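Local coordinates for protein putative acyl-CoA dehydrogenase (Burkholderia xenovorans, PDB 5JSC) that binds flavin-adenine dinucleotide and is probably a member of the acyl-CoA dehydrogenase family, at residues M111-G123 with F251-T263. Residues are numbered along the deposited sequence; the frame is centred on the assembly and turned at random.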
ATOM      1  N   MET C 111       8.838 -22.503 -22.020  1.00 10.85           N
ATOM      2  CA  MET C 111       9.451 -23.750 -21.584  1.00 11.77           C
ATOM      3  C   MET C 111      10.452 -24.297 -22.587  1.00 11.20           C
ATOM      4  O   MET C 111      11.360 -25.031 -22.189  1.00 11.72           O
ATOM      5  CB  MET C 111       8.383 -24.801 -21.293  1.00 13.00           C
ATOM      6  CG  MET C 111       7.574 -24.482 -20.045  1.00 13.74           C
ATOM      7  SD  MET C 111       8.595 -24.077 -18.610  1.00 15.28           S
ATOM      8  CE  MET C 111       9.719 -25.485 -18.562  1.00 17.26           C
ATOM      9  N   GLN C 112      10.325 -23.949 -23.869  1.00 10.93           N
ATOM     10  CA  GLN C 112      11.381 -24.305 -24.806  1.00 11.22           C
ATOM     11  C   GLN C 112      12.674 -23.575 -24.477  1.00 12.20           C
ATOM     12  O   GLN C 112      13.758 -24.092 -24.751  1.00 15.60           O
ATOM     13  CB  GLN C 112      10.941 -24.002 -26.236  1.00 11.12           C
ATOM     14  CG  GLN C 112       9.759 -24.840 -26.703  1.00 11.29           C
ATOM     15  CD  GLN C 112      10.043 -26.326 -26.629  1.00 11.89           C
ATOM     16  OE1 GLN C 112       9.617 -27.000 -25.691  1.00 12.10           O
ATOM     17  NE2 GLN C 112      10.772 -26.850 -27.623  1.00 12.73           N
ATOM     18  N   GLY C 113      12.581 -22.381 -23.893  1.00 11.02           N
ATOM     19  CA  GLY C 113      13.744 -21.674 -23.397  1.00 11.95           C
ATOM     20  C   GLY C 113      14.246 -22.231 -22.075  1.00 11.55           C
ATOM     21  O   GLY C 113      15.367 -22.733 -21.993  1.00 11.72           O
ATOM     22  N   LEU C 114      13.418 -22.151 -21.027  1.00 11.36           N
ATOM     23  CA  LEU C 114      13.866 -22.573 -19.698  1.00 11.25           C
ATOM     24  C   LEU C 114      14.301 -24.037 -19.690  1.00 11.15           C
ATOM     25  O   LEU C 114      15.325 -24.385 -19.082  1.00 12.13           O
ATOM     26  CB  LEU C 114      12.747 -22.336 -18.679  1.00 12.37           C
ATOM     27  CG  LEU C 114      13.058 -22.799 -17.251  1.00 13.54           C
ATOM     28  CD1 LEU C 114      14.194 -21.987 -16.651  1.00 15.07           C
ATOM     29  CD2 LEU C 114      11.797 -22.706 -16.386  1.00 14.62           C
ATOM     30  N   GLY C 115      13.547 -24.906 -20.367  1.00 11.96           N
ATOM     31  CA  GLY C 115      13.855 -26.326 -20.381  1.00 12.45           C
ATOM     32  C   GLY C 115      15.121 -26.686 -21.123  1.00 11.73           C
ATOM     33  O   GLY C 115      15.704 -27.741 -20.849  1.00 13.70           O
ATOM     34  N   SER C 116      15.555 -25.856 -22.074  1.00 11.72           N
ATOM     35  CA  SER C 116      16.794 -26.133 -22.787  1.00 12.04           C
ATOM     36  C   SER C 116      17.952 -25.248 -22.357  1.00 12.46           C
ATOM     37  O   SER C 116      19.080 -25.487 -22.796  1.00 13.10           O
ATOM     38  CB  SER C 116      16.593 -25.981 -24.304  1.00 12.27           C
ATOM     39  OG  SER C 116      16.359 -24.624 -24.668  1.00 12.70           O
ATOM     40  N   GLY C 117      17.710 -24.235 -21.522  1.00 11.97           N
ATOM     41  CA  GLY C 117      18.749 -23.258 -21.240  1.00 12.53           C
ATOM     42  C   GLY C 117      19.994 -23.863 -20.616  1.00 11.89           C
ATOM     43  O   GLY C 117      21.113 -23.429 -20.899  1.00 12.40           O
ATOM     44  N   ALA C 118      19.820 -24.861 -19.742  1.00 11.81           N
ATOM     45  CA  ALA C 118      20.990 -25.473 -19.126  1.00 12.47           C
ATOM     46  C   ALA C 118      21.842 -26.196 -20.162  1.00 11.73           C
ATOM     47  O   ALA C 118      23.056 -26.332 -19.973  1.00 14.39           O
ATOM     48  CB  ALA C 118      20.565 -26.423 -18.000  1.00 13.04           C
ATOM     49  N   ILE C 119      21.229 -26.641 -21.263  1.00 12.88           N
ATOM     50  CA  ILE C 119      21.985 -27.280 -22.339  1.00 12.39           C
ATOM     51  C   ILE C 119      22.713 -26.229 -23.167  1.00 12.86           C
ATOM     52  O   ILE C 119      23.881 -26.407 -23.532  1.00 14.30           O
ATOM     53  CB  ILE C 119      21.054 -28.154 -23.207  1.00 12.76           C
ATOM     54  CG1 ILE C 119      20.321 -29.190 -22.344  1.00 13.33           C
ATOM     55  CG2 ILE C 119      21.829 -28.853 -24.330  1.00 13.84           C
ATOM     56  CD1 ILE C 119      19.280 -30.005 -23.103  1.00 14.87           C
ATOM     57  N   SER C 120      22.044 -25.113 -23.482  1.00 13.13           N
ATOM     58  CA  SER C 120      22.738 -24.006 -24.141  1.00 13.03           C
ATOM     59  C   SER C 120      23.941 -23.552 -23.326  1.00 12.39           C
ATOM     60  O   SER C 120      25.007 -23.263 -23.885  1.00 14.73           O
ATOM     61  CB  SER C 120      21.786 -22.826 -24.360  1.00 13.05           C
ATOM     62  OG  SER C 120      20.839 -23.091 -25.380  1.00 14.46           O
ATOM     63  N   LEU C 121      23.789 -23.487 -22.001  1.00 13.70           N
ATOM     64  CA  LEU C 121      24.848 -22.974 -21.144  1.00 16.13           C
ATOM     65  C   LEU C 121      25.941 -24.003 -20.899  1.00 17.53           C
ATOM     66  O   LEU C 121      27.125 -23.650 -20.890  1.00 20.96           O
ATOM     67  CB  LEU C 121      24.267 -22.520 -19.804  1.00 17.23           C
ATOM     68  CG  LEU C 121      23.455 -21.225 -19.794  1.00 19.61           C
ATOM     69  CD1 LEU C 121      22.856 -20.992 -18.406  1.00 20.60           C
ATOM     70  CD2 LEU C 121      24.318 -20.053 -20.221  1.00 22.79           C
ATOM     71  N   GLY C 122      25.574 -25.268 -20.696  1.00 16.29           N
ATOM     72  CA  GLY C 122      26.541 -26.232 -20.196  1.00 18.48           C
ATOM     73  C   GLY C 122      26.703 -27.523 -20.975  1.00 18.52           C
ATOM     74  O   GLY C 122      27.460 -28.400 -20.549  1.00 21.22           O
ATOM     75  N   GLY C 123      26.023 -27.669 -22.108  1.00 17.26           N
ATOM     76  CA  GLY C 123      26.106 -28.918 -22.847  1.00 16.93           C
ATOM     77  C   GLY C 123      27.428 -29.091 -23.577  1.00 19.84           C
ATOM     78  O   GLY C 123      28.102 -28.127 -23.939  1.00 20.78           O
ATOM     79  N   PHE C 251      24.271 -26.878  -9.200  1.00 14.97           N
ATOM     80  CA  PHE C 251      23.532 -25.784  -8.571  1.00 14.58           C
ATOM     81  C   PHE C 251      23.757 -24.477  -9.318  1.00 14.71           C
ATOM     82  O   PHE C 251      22.802 -23.758  -9.636  1.00 14.29           O
ATOM     83  CB  PHE C 251      23.940 -25.649  -7.100  1.00 16.24           C
ATOM     84  CG  PHE C 251      23.187 -24.587  -6.351  1.00 18.12           C
ATOM     85  CD1 PHE C 251      21.987 -24.886  -5.731  1.00 19.15           C
ATOM     86  CD2 PHE C 251      23.683 -23.298  -6.256  1.00 18.43           C
ATOM     87  CE1 PHE C 251      21.281 -23.910  -5.046  1.00 20.01           C
ATOM     88  CE2 PHE C 251      22.982 -22.320  -5.573  1.00 18.74           C
ATOM     89  CZ  PHE C 251      21.781 -22.630  -4.962  1.00 19.83           C
ATOM     90  N   LYS C 252      25.018 -24.157  -9.617  1.00 14.82           N
ATOM     91  CA  LYS C 252      25.304 -22.930 -10.353  1.00 15.07           C
ATOM     92  C   LYS C 252      24.684 -22.954 -11.741  1.00 15.13           C
ATOM     93  O   LYS C 252      24.237 -21.912 -12.238  1.00 15.63           O
ATOM     94  CB  LYS C 252      26.814 -22.709 -10.449  1.00 18.94           C
ATOM     95  CG  LYS C 252      27.410 -22.210  -9.156  1.00 26.04           C
ATOM     96  CD  LYS C 252      28.905 -22.011  -9.280  1.00 31.58           C
ATOM     97  CE  LYS C 252      29.520 -21.630  -7.946  1.00 35.00           C
ATOM     98  NZ  LYS C 252      31.004 -21.656  -8.015  1.00 37.08           N
ATOM     99  N   LEU C 253      24.635 -24.126 -12.379  1.00 14.40           N
ATOM    100  CA  LEU C 253      23.992 -24.218 -13.685  1.00 14.76           C
ATOM    101  C   LEU C 253      22.500 -23.905 -13.587  1.00 14.26           C
ATOM    102  O   LEU C 253      21.955 -23.159 -14.415  1.00 15.16           O
ATOM    103  CB  LEU C 253      24.222 -25.604 -14.278  1.00 15.39           C
ATOM    104  CG  LEU C 253      23.771 -25.779 -15.725  1.00 17.45           C
ATOM    105  CD1 LEU C 253      24.439 -24.747 -16.633  1.00 18.03           C
ATOM    106  CD2 LEU C 253      24.075 -27.193 -16.204  1.00 19.17           C
ATOM    107  N   ALA C 254      21.823 -24.448 -12.574  1.00 13.08           N
ATOM    108  CA  ALA C 254      20.415 -24.120 -12.372  1.00 12.91           C
ATOM    109  C   ALA C 254      20.238 -22.627 -12.151  1.00 13.83           C
ATOM    110  O   ALA C 254      19.353 -21.998 -12.745  1.00 14.46           O
ATOM    111  CB  ALA C 254      19.855 -24.893 -11.174  1.00 13.77           C
ATOM    112  N   MET C 255      21.077 -22.037 -11.293  1.00 12.42           N
ATOM    113  CA  MET C 255      20.946 -20.613 -11.002  1.00 12.77           C
ATOM    114  C   MET C 255      21.200 -19.767 -12.239  1.00 12.91           C
ATOM    115  O   MET C 255      20.506 -18.768 -12.467  1.00 14.14           O
ATOM    116  CB  MET C 255      21.905 -20.211  -9.884  1.00 15.47           C
ATOM    117  CG  MET C 255      21.621 -20.906  -8.559  1.00 17.97           C
ATOM    118  SD  MET C 255      19.974 -20.523  -7.937  1.00 24.07           S
ATOM    119  CE  MET C 255      19.133 -22.082  -8.145  1.00 26.17           C
ATOM    120  N   ARG C 256      22.208 -20.134 -13.039  1.00 12.17           N
ATOM    121  CA  ARG C 256      22.506 -19.359 -14.239  1.00 11.56           C
ATOM    122  C   ARG C 256      21.385 -19.467 -15.264  1.00 12.19           C
ATOM    123  O   ARG C 256      21.116 -18.507 -15.996  1.00 14.49           O
ATOM    124  CB  ARG C 256      23.824 -19.822 -14.854  1.00 14.34           C
ATOM    125  CG  ARG C 256      25.053 -19.388 -14.064  1.00 18.35           C
ATOM    126  CD  ARG C 256      26.316 -20.044 -14.616  1.00 25.87           C
ATOM    127  NE  ARG C 256      26.554 -19.675 -16.010  1.00 33.47           N
ATOM    128  CZ  ARG C 256      27.172 -20.451 -16.899  1.00 38.36           C
ATOM    129  NH1 ARG C 256      27.611 -21.654 -16.548  1.00 40.59           N
ATOM    130  NH2 ARG C 256      27.345 -20.027 -18.143  1.00 39.46           N
ATOM    131  N   THR C 257      20.727 -20.626 -15.332  1.00 12.32           N
ATOM    132  CA  THR C 257      19.598 -20.774 -16.243  1.00 13.98           C
ATOM    133  C   THR C 257      18.441 -19.885 -15.804  1.00 15.29           C
ATOM    134  O   THR C 257      17.827 -19.190 -16.625  1.00 15.53           O
ATOM    135  CB  THR C 257      19.175 -22.244 -16.307  1.00 14.64           C
ATOM    136  OG1 THR C 257      20.297 -23.047 -16.718  1.00 15.82           O
ATOM    137  CG2 THR C 257      18.035 -22.439 -17.299  1.00 15.52           C
ATOM    138  N   LEU C 258      18.145 -19.879 -14.509  1.00 15.27           N
ATOM    139  CA  LEU C 258      17.095 -19.010 -13.988  1.00 15.82           C
ATOM    140  C   LEU C 258      17.422 -17.530 -14.178  1.00 16.42           C
ATOM    141  O   LEU C 258      16.510 -16.714 -14.368  1.00 16.76           O
ATOM    142  CB  LEU C 258      16.864 -19.328 -12.510  1.00 15.06           C
ATOM    143  CG  LEU C 258      16.155 -20.663 -12.287  1.00 15.62           C
ATOM    144  CD1 LEU C 258      16.379 -21.136 -10.858  1.00 15.36           C
ATOM    145  CD2 LEU C 258      14.658 -20.520 -12.583  1.00 18.09           C
ATOM    146  N   ASP C 259      18.704 -17.158 -14.119  1.00 15.92           N
ATOM    147  CA  ASP C 259      19.068 -15.757 -14.315  1.00 17.95           C
ATOM    148  C   ASP C 259      18.720 -15.281 -15.715  1.00 18.55           C
ATOM    149  O   ASP C 259      18.399 -14.101 -15.907  1.00 20.70           O
ATOM    150  CB  ASP C 259      20.557 -15.552 -14.061  1.00 20.32           C
ATOM    151  CG  ASP C 259      20.894 -15.470 -12.593  1.00 24.01           C
ATOM    152  OD1 ASP C 259      19.970 -15.271 -11.773  1.00 25.19           O
ATOM    153  OD2 ASP C 259      22.096 -15.589 -12.260  1.00 28.16           O
ATOM    154  N   ILE C 260      18.789 -16.170 -16.703  1.00 17.82           N
ATOM    155  CA  ILE C 260      18.348 -15.814 -18.045  1.00 17.62           C
ATOM    156  C   ILE C 260      16.842 -15.611 -18.064  1.00 16.65           C
ATOM    157  O   ILE C 260      16.336 -14.577 -18.518  1.00 17.99           O
ATOM    158  CB  ILE C 260      18.763 -16.898 -19.053  1.00 17.80           C
ATOM    159  CG1 ILE C 260      20.275 -17.113 -19.016  1.00 22.24           C
ATOM    160  CG2 ILE C 260      18.269 -16.534 -20.460  1.00 17.48           C
ATOM    161  CD1 ILE C 260      20.727 -18.250 -19.904  1.00 22.73           C
ATOM    162  N   PHE C 261      16.094 -16.595 -17.592  1.00 14.69           N
ATOM    163  CA  PHE C 261      14.677 -16.578 -17.904  1.00 14.39           C
ATOM    164  C   PHE C 261      13.811 -15.881 -16.862  1.00 14.51           C
ATOM    165  O   PHE C 261      12.644 -15.619 -17.152  1.00 14.55           O
ATOM    166  CB  PHE C 261      14.212 -18.008 -18.188  1.00 14.38           C
ATOM    167  CG  PHE C 261      14.786 -18.540 -19.474  1.00 13.22           C
ATOM    168  CD1 PHE C 261      14.254 -18.139 -20.687  1.00 15.07           C
ATOM    169  CD2 PHE C 261      15.904 -19.353 -19.476  1.00 13.16           C
ATOM    170  CE1 PHE C 261      14.793 -18.575 -21.878  1.00 14.25           C
ATOM    171  CE2 PHE C 261      16.451 -19.802 -20.672  1.00 13.68           C
ATOM    172  CZ  PHE C 261      15.897 -19.407 -21.873  1.00 13.60           C
ATOM    173  N   ARG C 262      14.349 -15.497 -15.697  1.00 15.16           N
ATOM    174  CA  ARG C 262      13.537 -14.703 -14.775  1.00 14.25           C
ATOM    175  C   ARG C 262      13.084 -13.395 -15.418  1.00 12.62           C
ATOM    176  O   ARG C 262      11.947 -12.962 -15.212  1.00 13.38           O
ATOM    177  CB  ARG C 262      14.285 -14.430 -13.466  1.00 16.48           C
ATOM    178  CG  ARG C 262      14.114 -15.542 -12.421  1.00 14.30           C
ATOM    179  CD  ARG C 262      15.053 -15.348 -11.243  1.00 14.65           C
ATOM    180  NE  ARG C 262      14.956 -16.460 -10.307  1.00 15.70           N
ATOM    181  CZ  ARG C 262      15.810 -16.679  -9.314  1.00 17.44           C
ATOM    182  NH1 ARG C 262      16.848 -15.867  -9.143  1.00 18.47           N
ATOM    183  NH2 ARG C 262      15.633 -17.713  -8.500  1.00 18.68           N
ATOM    184  N   THR C 263      13.946 -12.750 -16.215  1.00 11.02           N
ATOM    185  CA  THR C 263      13.498 -11.528 -16.880  1.00 11.16           C
ATOM    186  C   THR C 263      12.370 -11.822 -17.867  1.00 10.96           C
ATOM    187  O   THR C 263      11.470 -10.989 -18.056  1.00 10.50           O
ATOM    188  CB  THR C 263      14.674 -10.846 -17.585  1.00 12.10           C
ATOM    189  OG1 THR C 263      15.776 -10.754 -16.674  1.00 13.93           O
ATOM    190  CG2 THR C 263      14.298  -9.433 -18.036  1.00 14.17           C
TER
HETATM  191  O   HOH W   1      28.165 -21.238 -20.655  1.00 43.07           O
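Helices 111-122 and 251-263 pass at 129° between their N-to-C directions with axes approaching to 8.9 Å; of the CA atoms, those of Gly117 and Thr257 come nearest across the pair, at 5.6 Å. Lacking side chains, Gly113 and Gly117 let the Phe261 ring lie against backbone: Leu114 N sits over the centre of one face, 3.7 Å above the plane, Gly113 C comes within 3.3 Å of Phe261 CZ, and Gly117 CA meets the ring edge. Ile260 CG2 lies over the opposite face, off-centre. Thr257 is a knob among Leu114, Gly117, Ala118 and Leu121. Its chi1 of -57° sets OG1 beside its own backbone N, where the hydroxyl donates to Leu253 O (OG1 to O 2.8 Å), tilted 34° from the carbonyl plane, while OG1 also packs 3.5 Å from Ala118 CA. In return, Leu121 fits among Leu253, Arg256, Thr257 and Ile260, with CD1 meeting Ile260 CD1 tip to tip at 3.8 Å. Beside Leu121, one water donates to Leu121 O and accepts from Arg256 NH2 at the guanidinium edge. Strand 243-244 adds Leu244 against Ala118 and Leu253. The contact thus joins the N-terminal and C-terminal helical domains of the acyl-CoA dehydrogenase fold near FAD, about 5 Å from the Leu114 side chain; its cohesion is mainly apolar, with the Thr257 hydroxyl proton spent within its own helix and polar bridging left to water.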